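Local atomic coordinates of P-granule scaffold (Caenorhabditis japonica, PDB entry 5W4A), a protein that probably scaffolds P granules, the germ granules of nematodes, its N-domain perhaps helping granule assembly and mRNA repression. Residues 106-111 with 139-144; 118-123 with 149-154. All coordinates share one frame; numbering follows the deposited sequence.

Contact 1 (106-111 with 139-144); sequences HDLSIL and KILAIL
Asp-107 and Leu-108, the two loop residues that reach Leu-141, also frame the imidazole of His-106. Asp-107 OD1 lies 3.4 Å above one face of the ring, displaced toward its rim. Leu-108 CA sits at the ring edge, in plane. The ring also bonds to the loop backbone: Leu-108 N donates to His-106 ND1 at 3.0 Å, tilted 28° out of the ring plane. The backbone bond from Ser-109 N to His-106 O closes a type I turn, and Ser-109 OG adds a second bond to the same oxygen.

The turn presents Leu-108 to the helix, where its two methyls split between two leucines. Leu-108 CD1 meets Leu-144 CD2 at 3.8 Å, the two side chains running past each other in opposite directions. Leu-108 CD2 meets Leu-141 CD1 at 4.0 Å. Leu-144 carries CG anti to its backbone N (chi1 179°), which directs its branch toward the loop. Asp-107 only brushes Leu-141; its OD2 is salt-bridged to Arg-6.

The contact lays the loop after helix 89-100 on helix 136-148. Helix 71-84 borders both partners: Asp-79 bonds His-106 NE2 and touches Leu-144. Phe-92, on helix 89-100, packs edge-to-face with His-106.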
loop_
_atom_site.group_PDB
_atom_site.type_symbol
_atom_site.label_atom_id
_atom_site.label_comp_id
_atom_site.label_asym_id
_atom_site.label_seq_id
_atom_site.Cartn_x
_atom_site.Cartn_y
_atom_site.Cartn_z
ATOM N N HIS C 106 19.075 -17.338 -1.334
ATOM C CA HIS C 106 17.945 -16.428 -1.409
ATOM C C HIS C 106 16.901 -16.807 -0.362
ATOM O O HIS C 106 16.622 -18.000 -0.149
ATOM C CB HIS C 106 17.359 -16.460 -2.811
ATOM C CG HIS C 106 16.418 -15.333 -3.068
ATOM N ND1 HIS C 106 15.088 -15.381 -2.712
ATOM C CD2 HIS C 106 16.624 -14.115 -3.622
ATOM C CE1 HIS C 106 14.518 -14.232 -3.026
ATOM N NE2 HIS C 106 15.425 -13.454 -3.591
ATOM N N ASP C 107 16.330 -15.793 0.297
ATOM C CA ASP C 107 15.416 -16.039 1.412
ATOM C C ASP C 107 14.079 -16.643 0.975
ATOM O O ASP C 107 13.346 -17.158 1.827
ATOM C CB ASP C 107 15.155 -14.765 2.247
ATOM C CG ASP C 107 14.664 -13.577 1.419
ATOM O OD1 ASP C 107 15.078 -13.415 0.268
ATOM O OD2 ASP C 107 13.885 -12.802 1.964
ATOM N N LEU C 108 13.745 -16.591 -0.311
ATOM C CA LEU C 108 12.521 -17.209 -0.813
ATOM C C LEU C 108 12.801 -18.524 -1.531
ATOM O O LEU C 108 11.999 -18.948 -2.365
ATOM C CB LEU C 108 11.766 -16.250 -1.731
ATOM C CG LEU C 108 11.346 -14.904 -1.126
ATOM C CD1 LEU C 108 10.532 -14.032 -2.113
ATOM C CD2 LEU C 108 10.622 -15.092 0.186
ATOM N N SER C 109 13.916 -19.169 -1.201
ATOM C CA SER C 109 14.307 -20.436 -1.805
ATOM C C SER C 109 13.264 -21.537 -1.662
ATOM O O SER C 109 13.386 -22.550 -2.348
ATOM C CB SER C 109 15.626 -20.911 -1.180
ATOM O OG SER C 109 16.734 -20.204 -1.717
ATOM N N ILE C 110 12.254 -21.387 -0.796
ATOM C CA ILE C 110 11.224 -22.427 -0.714
ATOM C C ILE C 110 10.439 -22.526 -2.017
ATOM O O ILE C 110 9.943 -23.604 -2.367
ATOM C CB ILE C 110 10.272 -22.203 0.477
ATOM C CG1 ILE C 110 9.507 -20.883 0.352
ATOM C CG2 ILE C 110 11.030 -22.325 1.784
ATOM C CD1 ILE C 110 8.370 -20.776 1.349
ATOM N N LEU C 111 10.293 -21.415 -2.746
ATOM C CA LEU C 111 9.685 -21.455 -4.072
ATOM C C LEU C 111 10.375 -22.479 -4.964
ATOM O O LEU C 111 9.755 -23.441 -5.430
ATOM C CB LEU C 111 9.759 -20.077 -4.729
ATOM C CG LEU C 111 8.721 -19.045 -4.318
ATOM C CD1 LEU C 111 9.083 -17.707 -4.955
ATOM C CD2 LEU C 111 7.317 -19.480 -4.733
ATOM N N LYS C 139 8.261 -4.089 3.411
ATOM C CA LYS C 139 7.257 -3.744 2.420
ATOM C C LYS C 139 7.685 -4.174 1.019
ATOM O O LYS C 139 6.853 -4.625 0.232
ATOM C CB LYS C 139 6.963 -2.245 2.496
ATOM C CG LYS C 139 6.263 -1.841 3.789
ATOM C CD LYS C 139 6.266 -0.327 3.975
ATOM C CE LYS C 139 5.764 0.064 5.372
ATOM N NZ LYS C 139 4.439 -0.505 5.692
ATOM N N ILE C 140 8.976 -4.085 0.702
ATOM C CA ILE C 140 9.448 -4.589 -0.593
ATOM C C ILE C 140 9.232 -6.098 -0.691
ATOM O O ILE C 140 8.775 -6.607 -1.721
ATOM C CB ILE C 140 10.918 -4.210 -0.812
ATOM C CG1 ILE C 140 11.073 -2.693 -0.953
ATOM C CG2 ILE C 140 11.505 -4.958 -2.045
ATOM C CD1 ILE C 140 12.491 -2.232 -0.784
ATOM N N LEU C 141 9.575 -6.831 0.368
ATOM C CA LEU C 141 9.339 -8.274 0.406
ATOM C C LEU C 141 7.864 -8.612 0.166
ATOM O O LEU C 141 7.543 -9.515 -0.623
ATOM C CB LEU C 141 9.808 -8.828 1.756
ATOM C CG LEU C 141 9.451 -10.282 2.053
ATOM C CD1 LEU C 141 10.012 -11.232 1.006
ATOM C CD2 LEU C 141 9.986 -10.610 3.409
ATOM N N ALA C 142 6.963 -7.893 0.833
ATOM C CA ALA C 142 5.531 -8.133 0.659
ATOM C C ALA C 142 5.109 -7.929 -0.788
ATOM O O ALA C 142 4.374 -8.750 -1.342
ATOM C CB ALA C 142 4.746 -7.216 1.592
ATOM N N ILE C 143 5.563 -6.842 -1.418
ATOM C CA ILE C 143 5.194 -6.578 -2.808
ATOM C C ILE C 143 5.764 -7.661 -3.722
ATOM O O ILE C 143 5.093 -8.119 -4.660
ATOM C CB ILE C 143 5.644 -5.167 -3.227
ATOM C CG1 ILE C 143 4.811 -4.136 -2.496
ATOM C CG2 ILE C 143 5.516 -4.971 -4.766
ATOM C CD1 ILE C 143 5.455 -2.745 -2.523
ATOM N N LEU C 144 7.012 -8.075 -3.485
ATOM C CA LEU C 144 7.610 -9.153 -4.275
ATOM C C LEU C 144 6.784 -10.436 -4.190
ATOM O O LEU C 144 6.468 -11.055 -5.227
ATOM C CB LEU C 144 9.043 -9.400 -3.807
ATOM C CG LEU C 144 9.786 -10.509 -4.518
ATOM C CD1 LEU C 144 9.917 -10.281 -6.026
ATOM C CD2 LEU C 144 11.166 -10.674 -3.867
#

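Contact 2 (118-123 with 149-154); sequences AAKKKL and NSEENY
The linker between helix 136-148 and helix 153-160 meets the side of helix 116-131 here, a helix-to-linker contact in an all-helical part of the domain. Asn-149 and Lys-120 carry it. Their side chains lie alongside each other and run in opposite directions.

The amide of Asn-149 works with both of its ends. Asn-149 ND2 gives a weak, bent hydrogen bond to Lys-120 O, at 3.2 Å and 134°. Asn-149 OD1 lies against the aliphatic part of Lys-120 and is closest to Lys-120 CG, at 3.1 Å. CB and CD of the lysine are almost as near, so the packing is tight. OD1 is buried here and has no polar partner.

Lys-120 has CG anti to its carbonyl carbon (chi1 -73°) and is extended beyond it, which carries its amine past the amide toward the linker backbone. Lys-120 NZ donates to water 1 at 2.8 Å. That water lies 2.9 Å from Ser-150 O and can bridge helix and linker. Lys-120 NZ and Glu-151 OE2 stand 4.3 Å apart, beyond a salt bridge, though their opposite charges probably still attract. Glu-116 adds a long, weak ion pair to the same amine.

An alanine at Asn-149 removes the amide, which would probably open a gap beside the aliphatic part of Lys-120, leave Lys-120 O without this weak donor and let the lysine chain shift.

At the end of the linker, Glu-152 takes the N-cap position of helix 153-160. Ser-150 OG bonds back to Lys-146 O in helix 136-148. Tyr-154, in the first turn of helix 153-160, packs on Arg-128 of the second subunit.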
loop_
_atom_site.group_PDB
_atom_site.type_symbol
_atom_site.label_atom_id
_atom_site.label_comp_id
_atom_site.label_asym_id
_atom_site.label_seq_id
_atom_site.Cartn_x
_atom_site.Cartn_y
_atom_site.Cartn_z
ATOM N N ALA C 118 1.916 -24.980 -2.061
ATOM C CA ALA C 118 2.030 -24.873 -0.603
ATOM C C ALA C 118 3.037 -23.799 -0.191
ATOM O O ALA C 118 2.811 -23.062 0.782
ATOM C CB ALA C 118 2.422 -26.230 -0.010
ATOM N N ALA C 119 4.158 -23.698 -0.906
ATOM C CA ALA C 119 5.084 -22.596 -0.664
ATOM C C ALA C 119 4.395 -21.256 -0.882
ATOM O O ALA C 119 4.558 -20.325 -0.082
ATOM C CB ALA C 119 6.302 -22.715 -1.579
ATOM N N LYS C 120 3.619 -21.138 -1.964
ATOM C CA LYS C 120 2.977 -19.865 -2.266
ATOM C C LYS C 120 1.919 -19.497 -1.225
ATOM O O LYS C 120 1.733 -18.311 -0.939
ATOM C CB LYS C 120 2.382 -19.905 -3.677
ATOM C CG LYS C 120 3.447 -19.841 -4.792
ATOM C CD LYS C 120 2.824 -19.596 -6.166
ATOM C CE LYS C 120 3.882 -19.293 -7.211
ATOM N NZ LYS C 120 3.299 -19.247 -8.584
ATOM N N LYS C 121 1.232 -20.476 -0.628
ATOM C CA LYS C 121 0.287 -20.143 0.440
ATOM C C LYS C 121 1.018 -19.720 1.713
ATOM O O LYS C 121 0.596 -18.772 2.392
ATOM C CB LYS C 121 -0.642 -21.324 0.729
ATOM C CG LYS C 121 -1.229 -22.025 -0.499
ATOM C CD LYS C 121 -1.686 -21.083 -1.625
ATOM C CE LYS C 121 -3.055 -20.475 -1.345
ATOM N NZ LYS C 121 -3.562 -19.666 -2.494
ATOM N N LYS C 122 2.103 -20.420 2.065
ATOM C CA LYS C 122 2.917 -19.992 3.200
ATOM C C LYS C 122 3.497 -18.615 2.942
ATOM O O LYS C 122 3.521 -17.756 3.839
ATOM C CB LYS C 122 4.057 -20.984 3.468
ATOM C CG LYS C 122 3.628 -22.248 4.179
ATOM C CD LYS C 122 4.823 -23.152 4.471
ATOM C CE LYS C 122 4.374 -24.578 4.789
ATOM N NZ LYS C 122 3.709 -25.227 3.620
ATOM N N LEU C 123 3.967 -18.380 1.716
ATOM C CA LEU C 123 4.513 -17.067 1.399
ATOM C C LEU C 123 3.428 -16.005 1.435
ATOM O O LEU C 123 3.686 -14.884 1.874
ATOM C CB LEU C 123 5.203 -17.065 0.027
ATOM C CG LEU C 123 6.604 -17.690 -0.012
ATOM C CD1 LEU C 123 7.207 -17.537 -1.379
ATOM C CD2 LEU C 123 7.533 -17.090 1.030
ATOM N N ASN C 149 2.969 -14.320 -6.608
ATOM C CA ASN C 149 1.746 -15.104 -6.445
ATOM C C ASN C 149 0.638 -14.680 -7.396
ATOM O O ASN C 149 -0.414 -15.338 -7.421
ATOM C CB ASN C 149 1.270 -15.002 -5.002
ATOM C CG ASN C 149 2.018 -15.943 -4.075
ATOM O OD1 ASN C 149 2.693 -16.873 -4.517
ATOM N ND2 ASN C 149 1.887 -15.712 -2.775
ATOM N N SER C 150 0.843 -13.613 -8.165
ATOM C CA SER C 150 -0.153 -13.161 -9.130
ATOM C C SER C 150 -0.209 -14.133 -10.300
ATOM O O SER C 150 0.815 -14.638 -10.760
ATOM C CB SER C 150 0.186 -11.766 -9.645
ATOM O OG SER C 150 0.061 -10.825 -8.609
ATOM N N GLU C 151 -1.407 -14.394 -10.795
ATOM C CA GLU C 151 -1.521 -15.370 -11.874
ATOM C C GLU C 151 -1.620 -14.750 -13.264
ATOM O O GLU C 151 -1.052 -15.295 -14.214
ATOM C CB GLU C 151 -2.713 -16.303 -11.619
ATOM C CG GLU C 151 -2.405 -17.405 -10.583
ATOM C CD GLU C 151 -1.320 -18.389 -11.046
ATOM O OE1 GLU C 151 -1.117 -18.533 -12.277
ATOM O OE2 GLU C 151 -0.660 -19.002 -10.175
ATOM N N GLU C 152 -2.304 -13.630 -13.415
ATOM C CA GLU C 152 -2.543 -12.996 -14.700
ATOM C C GLU C 152 -1.916 -11.605 -14.688
ATOM O O GLU C 152 -1.640 -11.044 -13.622
ATOM C CB GLU C 152 -4.051 -12.898 -15.015
ATOM C CG GLU C 152 -4.767 -14.247 -15.078
ATOM C CD GLU C 152 -4.111 -15.221 -16.051
ATOM O OE1 GLU C 152 -3.494 -14.769 -17.047
ATOM O OE2 GLU C 152 -4.204 -16.447 -15.811
ATOM N N ASN C 153 -1.722 -11.033 -15.884
ATOM C CA ASN C 153 -1.031 -9.742 -15.981
ATOM C C ASN C 153 -1.729 -8.634 -15.194
ATOM O O ASN C 153 -1.062 -7.776 -14.616
ATOM C CB ASN C 153 -0.900 -9.307 -17.439
ATOM C CG ASN C 153 0.246 -9.968 -18.148
ATOM O OD1 ASN C 153 0.993 -10.756 -17.573
ATOM N ND2 ASN C 153 0.411 -9.620 -19.413
ATOM N N TYR C 154 -3.062 -8.576 -15.210
ATOM C CA TYR C 154 -3.725 -7.441 -14.574
ATOM C C TYR C 154 -3.489 -7.451 -13.066
ATOM O O TYR C 154 -3.206 -6.407 -12.465
ATOM C CB TYR C 154 -5.221 -7.446 -14.906
ATOM C CG TYR C 154 -5.963 -6.252 -14.393
ATOM C CD1 TYR C 154 -6.639 -6.311 -13.178
ATOM C CD2 TYR C 154 -5.985 -5.057 -15.100
ATOM C CE1 TYR C 154 -7.314 -5.211 -12.683
ATOM C CE2 TYR C 154 -6.674 -3.954 -14.609
ATOM C CZ TYR C 154 -7.327 -4.039 -13.406
ATOM O OH TYR C 154 -8.032 -2.965 -12.923
HETATM O O HOH W 1 1.641 -17.197 -9.610
#

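How the contacts relate
The two contacts alternate along the chain: one segment of each lies between the two segments of the other. Their centres lie 11 Å apart. Leu-123 of helix 116-131 joins them. Leu-123 CD1 packs on Leu-111 CG at 3.6 Å, and Leu-123 CD2 packs on Leu-108 CD2 at 3.8 Å. Ala-119 CB adds a touch on Ile-110 O. Helix 136-148 forms one side of contact 1 and leads directly into the linker of contact 2. Together they join the 106-111 loop, helices 116-131 and 136-148, and the linker to helix 153-160. A bound imidazole, probably from the crystallisation liquor, lies about 3 Å from the side chain of Asp-107.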